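Local coordinates for capsid protein (Infectious hypodermal and hematopoietic necrosis virus, PDB 3N7X) that forms the icosahedral sixty-subunit capsid of a shrimp densovirus and binds calcium between neighbouring subunits, at residues 52-57 with 173-178; 119-124 with 286-291. All coordinates share one frame; numbering follows the deposited sequence.

Contact 1: residues 52-57 with 173-178; sequences TRRYFE and KWIQNP. With CA (calcium ion), chain B.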
# COMPACT_ATOMS: atom_id res chain seq x y z
N THR A 52 70.16 -50.07 35.98
CA THR A 52 70.90 -51.32 35.82
C THR A 52 69.95 -52.47 35.47
O THR A 52 68.73 -52.32 35.57
CB THR A 52 71.69 -51.69 37.10
OG1 THR A 52 72.62 -52.74 36.80
CG2 THR A 52 70.74 -52.16 38.20
N ARG A 53 70.51 -53.60 35.05
CA ARG A 53 69.70 -54.77 34.69
C ARG A 53 70.32 -56.01 35.34
O ARG A 53 71.53 -56.12 35.43
CB ARG A 53 69.66 -54.95 33.18
CG ARG A 53 69.47 -53.66 32.38
CD ARG A 53 69.27 -53.99 30.91
NE ARG A 53 69.42 -52.85 30.02
CZ ARG A 53 70.59 -52.41 29.56
NH1 ARG A 53 71.72 -53.01 29.90
NH2 ARG A 53 70.63 -51.36 28.74
N ARG A 54 69.48 -56.95 35.76
CA ARG A 54 69.96 -58.17 36.41
C ARG A 54 69.16 -59.41 36.04
O ARG A 54 68.06 -59.30 35.48
CB ARG A 54 69.92 -57.98 37.93
CG ARG A 54 70.80 -56.85 38.39
CD ARG A 54 70.61 -56.47 39.84
NE ARG A 54 71.56 -55.41 40.17
CZ ARG A 54 71.48 -54.61 41.23
NH1 ARG A 54 70.47 -54.74 42.09
NH2 ARG A 54 72.39 -53.67 41.42
N TYR A 55 69.72 -60.58 36.34
CA TYR A 55 69.03 -61.84 36.09
C TYR A 55 68.70 -62.43 37.46
O TYR A 55 69.57 -62.47 38.34
CB TYR A 55 69.92 -62.87 35.39
CG TYR A 55 70.40 -62.54 34.00
CD1 TYR A 55 69.53 -62.07 33.02
CD2 TYR A 55 71.73 -62.78 33.64
CE1 TYR A 55 69.98 -61.83 31.72
CE2 TYR A 55 72.19 -62.56 32.35
CZ TYR A 55 71.31 -62.08 31.39
OH TYR A 55 71.78 -61.87 30.11
N PHE A 56 67.47 -62.89 37.63
CA PHE A 56 67.05 -63.51 38.88
C PHE A 56 66.51 -64.90 38.56
O PHE A 56 65.90 -65.11 37.50
CB PHE A 56 65.95 -62.71 39.57
CG PHE A 56 66.40 -61.38 40.13
CD1 PHE A 56 67.73 -61.14 40.42
CD2 PHE A 56 65.46 -60.39 40.43
CE1 PHE A 56 68.13 -59.93 41.00
CE2 PHE A 56 65.84 -59.18 41.01
CZ PHE A 56 67.18 -58.95 41.30
N GLU A 57 66.73 -65.84 39.48
CA GLU A 57 66.22 -67.20 39.31
C GLU A 57 65.43 -67.55 40.56
O GLU A 57 65.75 -67.08 41.65
CB GLU A 57 67.36 -68.21 39.13
CG GLU A 57 68.25 -67.97 37.92
CD GLU A 57 69.34 -66.94 38.19
OE1 GLU A 57 69.92 -66.98 39.30
OE2 GLU A 57 69.61 -66.11 37.30
N LYS A 173 75.27 -60.96 47.65
CA LYS A 173 74.23 -61.96 47.44
C LYS A 173 72.90 -61.30 47.05
O LYS A 173 72.26 -61.70 46.08
CB LYS A 173 74.03 -62.80 48.71
CG LYS A 173 75.20 -63.72 49.03
CD LYS A 173 75.14 -65.01 48.23
CE LYS A 173 73.97 -65.88 48.68
NZ LYS A 173 73.86 -67.18 47.93
N TRP A 174 72.50 -60.29 47.82
CA TRP A 174 71.26 -59.59 47.53
C TRP A 174 71.26 -58.98 46.13
O TRP A 174 70.24 -58.96 45.45
CB TRP A 174 71.01 -58.49 48.56
CG TRP A 174 70.51 -58.98 49.88
CD1 TRP A 174 71.21 -59.03 51.05
CD2 TRP A 174 69.19 -59.43 50.19
NE1 TRP A 174 70.40 -59.47 52.07
CE2 TRP A 174 69.15 -59.73 51.56
CE3 TRP A 174 68.02 -59.61 49.43
CZ2 TRP A 174 68.00 -60.19 52.20
CZ3 TRP A 174 66.87 -60.06 50.06
CH2 TRP A 174 66.87 -60.35 51.44
N ILE A 175 72.41 -58.46 45.71
CA ILE A 175 72.50 -57.87 44.39
C ILE A 175 72.38 -58.99 43.36
O ILE A 175 71.77 -58.83 42.31
CB ILE A 175 73.84 -57.14 44.20
CG1 ILE A 175 73.88 -55.91 45.10
CG2 ILE A 175 74.02 -56.75 42.74
CD1 ILE A 175 75.15 -55.09 44.95
N GLN A 176 72.98 -60.13 43.67
CA GLN A 176 72.94 -61.27 42.77
C GLN A 176 71.52 -61.81 42.61
O GLN A 176 71.12 -62.21 41.51
CB GLN A 176 73.84 -62.39 43.30
CG GLN A 176 75.30 -62.27 42.88
CD GLN A 176 76.27 -62.93 43.87
OE1 GLN A 176 75.97 -63.98 44.45
NE2 GLN A 176 77.43 -62.31 44.07
N ASN A 177 70.75 -61.79 43.69
CA ASN A 177 69.41 -62.35 43.64
C ASN A 177 68.63 -62.08 44.92
O ASN A 177 69.20 -61.81 45.98
CB ASN A 177 69.52 -63.87 43.45
CG ASN A 177 68.28 -64.50 42.84
OD1 ASN A 177 68.14 -64.55 41.61
ND2 ASN A 177 67.38 -64.98 43.69
N PRO A 178 67.29 -62.12 44.83
CA PRO A 178 66.48 -61.91 46.03
C PRO A 178 66.81 -63.10 46.93
O PRO A 178 66.98 -64.22 46.43
CB PRO A 178 65.06 -61.96 45.50
CG PRO A 178 65.21 -61.34 44.14
CD PRO A 178 66.47 -61.99 43.61
CA CA B . 71.76 -62.74 39.32
O HOH W 1 69.46 -57.26 43.06
O HOH W 2 70.66 -64.58 40.36
O HOH W 3 71.85 -64.69 37.90
O HOH W 4 71.98 -60.35 39.55
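N177 and E57 meet through a side-chain amide. E57 N donates to N177 OD1 at 2.9 Å, in the carbonyl plane and on a lone pair. With CG anti to the backbone N (chi1 -157°), the N177 amide is carried toward the backbone of E57. OD1 also accepts a hydrogen bond from a water, 2.8 Å from it. On the other branch, N177 ND2 donates to P178 O at 2.9 Å and only weakly to E57 O.

The metal-bound waters carry the link further. The water shared with N177 OD1 also donates to E57 OE1, and a second water donates to E57 OE2. The E57 chain bends at CG (chi2 83°), and both carboxylate oxygens accept from water on the calcium.

That calcium is bound by Y55 O and Q176 O, each at 2.4 Å, and by three waters. E191 of a neighbouring subunit completes the shell. I175 O accepts from the third metal water and from another water that R54 NH1 holds weakly. R54 NH2 donates to L81 O.

Apolar packing lies beside this network. P178 CD sits over the centre of the F56 ring, 3.4 Å from the centroid, as a CH-pi contact. I175 CG2 rests over the centre of the R54 guanidinium, 3.6 Å above its plane, with T52 CG2 on the opposite face.

The contact joins the C-terminal end of helix 171-176 to strand 45-59. Strand 281-296 pairs with that strand, and strand 84-86 packs against I175 and Q176.

Contact 2: residues 119-124 with 286-291; sequences VMHSMV and QADFFL
The H121 ring has Q286 CB over one face, 4.1 Å from the ring centroid and offset toward the rim. At the ring edge, in plane, lies the D288 carboxylate. The ring and carboxylate planes are 64° apart. H121 and Q286 run side by side and point the same way. H121 CG takes the position between backbone N and carbonyl carbon (chi1 63°), on the same sheet face as Q286 and D288.

The Q286 amide is tied down by D288. Q286 NE2 donates to D288 OD1 at 2.9 Å, in the amide plane and on the syn lone pair. D288 OD2 accepts from L38 N of another subunit.

The strands are antiparallel. V119 faces D288 and H121 faces Q286 as hydrogen-bonded pairs. D288 N reaches V119 O at 3.0 Å, and Q286 N reaches H121 O at 3.0 Å in a nearly straight bond. Between them M120 and A287 form a non-hydrogen-bonded pair with CA atoms 4.4 Å apart. Their side chains go to the other face, where M120 CG touches A287 CB at 4.2 Å. M120 also packs on M203 of strand 199-203, in the second sheet.

The two faces thus differ. M120 and A287 form an apolar patch, consistent with the inside of the barrel. The face with H121, Q286 and D288 carries the polar groups, beside V119, and meets two other subunits around the Q286-D288 bond.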
# COMPACT_ATOMS: atom_id res chain seq x y z
N VAL A 119 61.24 -53.64 37.37
CA VAL A 119 60.31 -54.21 36.43
C VAL A 119 60.90 -55.57 36.09
O VAL A 119 62.01 -55.65 35.59
CB VAL A 119 60.19 -53.40 35.13
CG1 VAL A 119 59.17 -54.06 34.21
CG2 VAL A 119 59.78 -51.99 35.43
N MET A 120 60.17 -56.63 36.40
CA MET A 120 60.65 -57.96 36.07
C MET A 120 59.89 -58.38 34.82
O MET A 120 58.68 -58.15 34.72
CB MET A 120 60.37 -58.94 37.20
CG MET A 120 61.12 -58.61 38.48
SD MET A 120 60.96 -59.91 39.73
CE MET A 120 59.22 -59.74 40.20
N HIS A 121 60.59 -58.98 33.87
CA HIS A 121 59.96 -59.41 32.64
C HIS A 121 60.73 -60.54 31.98
O HIS A 121 61.72 -61.03 32.53
CB HIS A 121 59.87 -58.23 31.65
CG HIS A 121 61.20 -57.68 31.22
ND1 HIS A 121 61.87 -56.70 31.92
CD2 HIS A 121 61.98 -57.98 30.16
CE1 HIS A 121 63.00 -56.42 31.31
NE2 HIS A 121 63.10 -57.18 30.24
N SER A 122 60.26 -60.96 30.81
CA SER A 122 60.90 -62.00 30.04
C SER A 122 61.15 -63.30 30.79
O SER A 122 62.23 -63.90 30.67
CB SER A 122 62.23 -61.47 29.49
OG SER A 122 62.01 -60.33 28.69
N MET A 123 60.17 -63.75 31.56
CA MET A 123 60.34 -64.98 32.31
C MET A 123 60.59 -66.20 31.42
O MET A 123 59.99 -66.35 30.36
CB MET A 123 59.10 -65.27 33.16
CG MET A 123 59.18 -66.61 33.85
SD MET A 123 57.69 -66.98 34.76
CE MET A 123 57.79 -65.74 36.07
N VAL A 124 61.49 -67.07 31.88
CA VAL A 124 61.82 -68.30 31.18
C VAL A 124 61.65 -69.45 32.17
O VAL A 124 62.49 -69.63 33.05
CB VAL A 124 63.27 -68.29 30.66
CG1 VAL A 124 63.59 -69.63 30.00
CG2 VAL A 124 63.46 -67.16 29.68
N GLN A 286 64.36 -61.21 33.90
CA GLN A 286 65.26 -60.08 33.78
C GLN A 286 64.64 -59.03 34.69
O GLN A 286 63.42 -58.88 34.73
CB GLN A 286 65.32 -59.54 32.35
CG GLN A 286 66.35 -58.44 32.19
CD GLN A 286 66.40 -57.86 30.79
OE1 GLN A 286 66.36 -58.60 29.80
NE2 GLN A 286 66.50 -56.54 30.70
N ALA A 287 65.47 -58.31 35.44
CA ALA A 287 64.96 -57.29 36.33
C ALA A 287 65.67 -55.97 36.09
O ALA A 287 66.89 -55.88 36.27
CB ALA A 287 65.14 -57.73 37.78
N ASP A 288 64.92 -54.96 35.68
CA ASP A 288 65.49 -53.65 35.41
C ASP A 288 65.21 -52.73 36.60
O ASP A 288 64.07 -52.62 37.06
CB ASP A 288 64.92 -53.08 34.11
CG ASP A 288 65.24 -53.96 32.89
OD1 ASP A 288 66.24 -54.72 32.94
OD2 ASP A 288 64.50 -53.88 31.88
N PHE A 289 66.27 -52.09 37.09
CA PHE A 289 66.19 -51.20 38.25
C PHE A 289 66.49 -49.76 37.91
O PHE A 289 67.26 -49.47 37.00
CB PHE A 289 67.21 -51.62 39.31
CG PHE A 289 66.93 -52.94 39.96
CD1 PHE A 289 66.45 -52.99 41.26
CD2 PHE A 289 67.17 -54.13 39.28
CE1 PHE A 289 66.22 -54.22 41.89
CE2 PHE A 289 66.94 -55.36 39.89
CZ PHE A 289 66.46 -55.41 41.20
N PHE A 290 65.89 -48.85 38.68
CA PHE A 290 66.14 -47.43 38.50
C PHE A 290 65.88 -46.69 39.81
O PHE A 290 65.04 -47.11 40.62
CB PHE A 290 65.24 -46.84 37.40
CG PHE A 290 63.83 -46.61 37.85
CD1 PHE A 290 62.89 -47.64 37.81
CD2 PHE A 290 63.45 -45.37 38.38
CE1 PHE A 290 61.60 -47.45 38.31
CE2 PHE A 290 62.16 -45.17 38.88
CZ PHE A 290 61.23 -46.22 38.84
N LEU A 291 66.61 -45.60 40.01
CA LEU A 291 66.44 -44.77 41.19
C LEU A 291 66.81 -43.34 40.83
O LEU A 291 67.83 -43.09 40.18
CB LEU A 291 67.31 -45.27 42.34
CG LEU A 291 67.22 -44.43 43.61
CD1 LEU A 291 67.45 -45.30 44.84
CD2 LEU A 291 68.23 -43.28 43.55

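In the fold
Contacts 1 and 2 share one sheet and touch directly. Strand 281-296 lies between strands 45-59 and 111-131, and strand 208-214 follows on the far side of 111-131. This order fits the BIDG sheet of a viral jelly roll. R54 O and A287 N are 2.8 Å apart, and T52 O and F289 N 2.9 Å, both probable hydrogen bonds. F56 CE2 packs on A287 CB at 3.6 Å, and R53 CB meets D288 OD1 at 3.4 Å. The contact centres are 10 Å apart. Contact 1 holds the calcium. Contact 2 lies one strand away, with the A287 side chain about 8 Å from the ion. Both contacts reach neighbouring subunits.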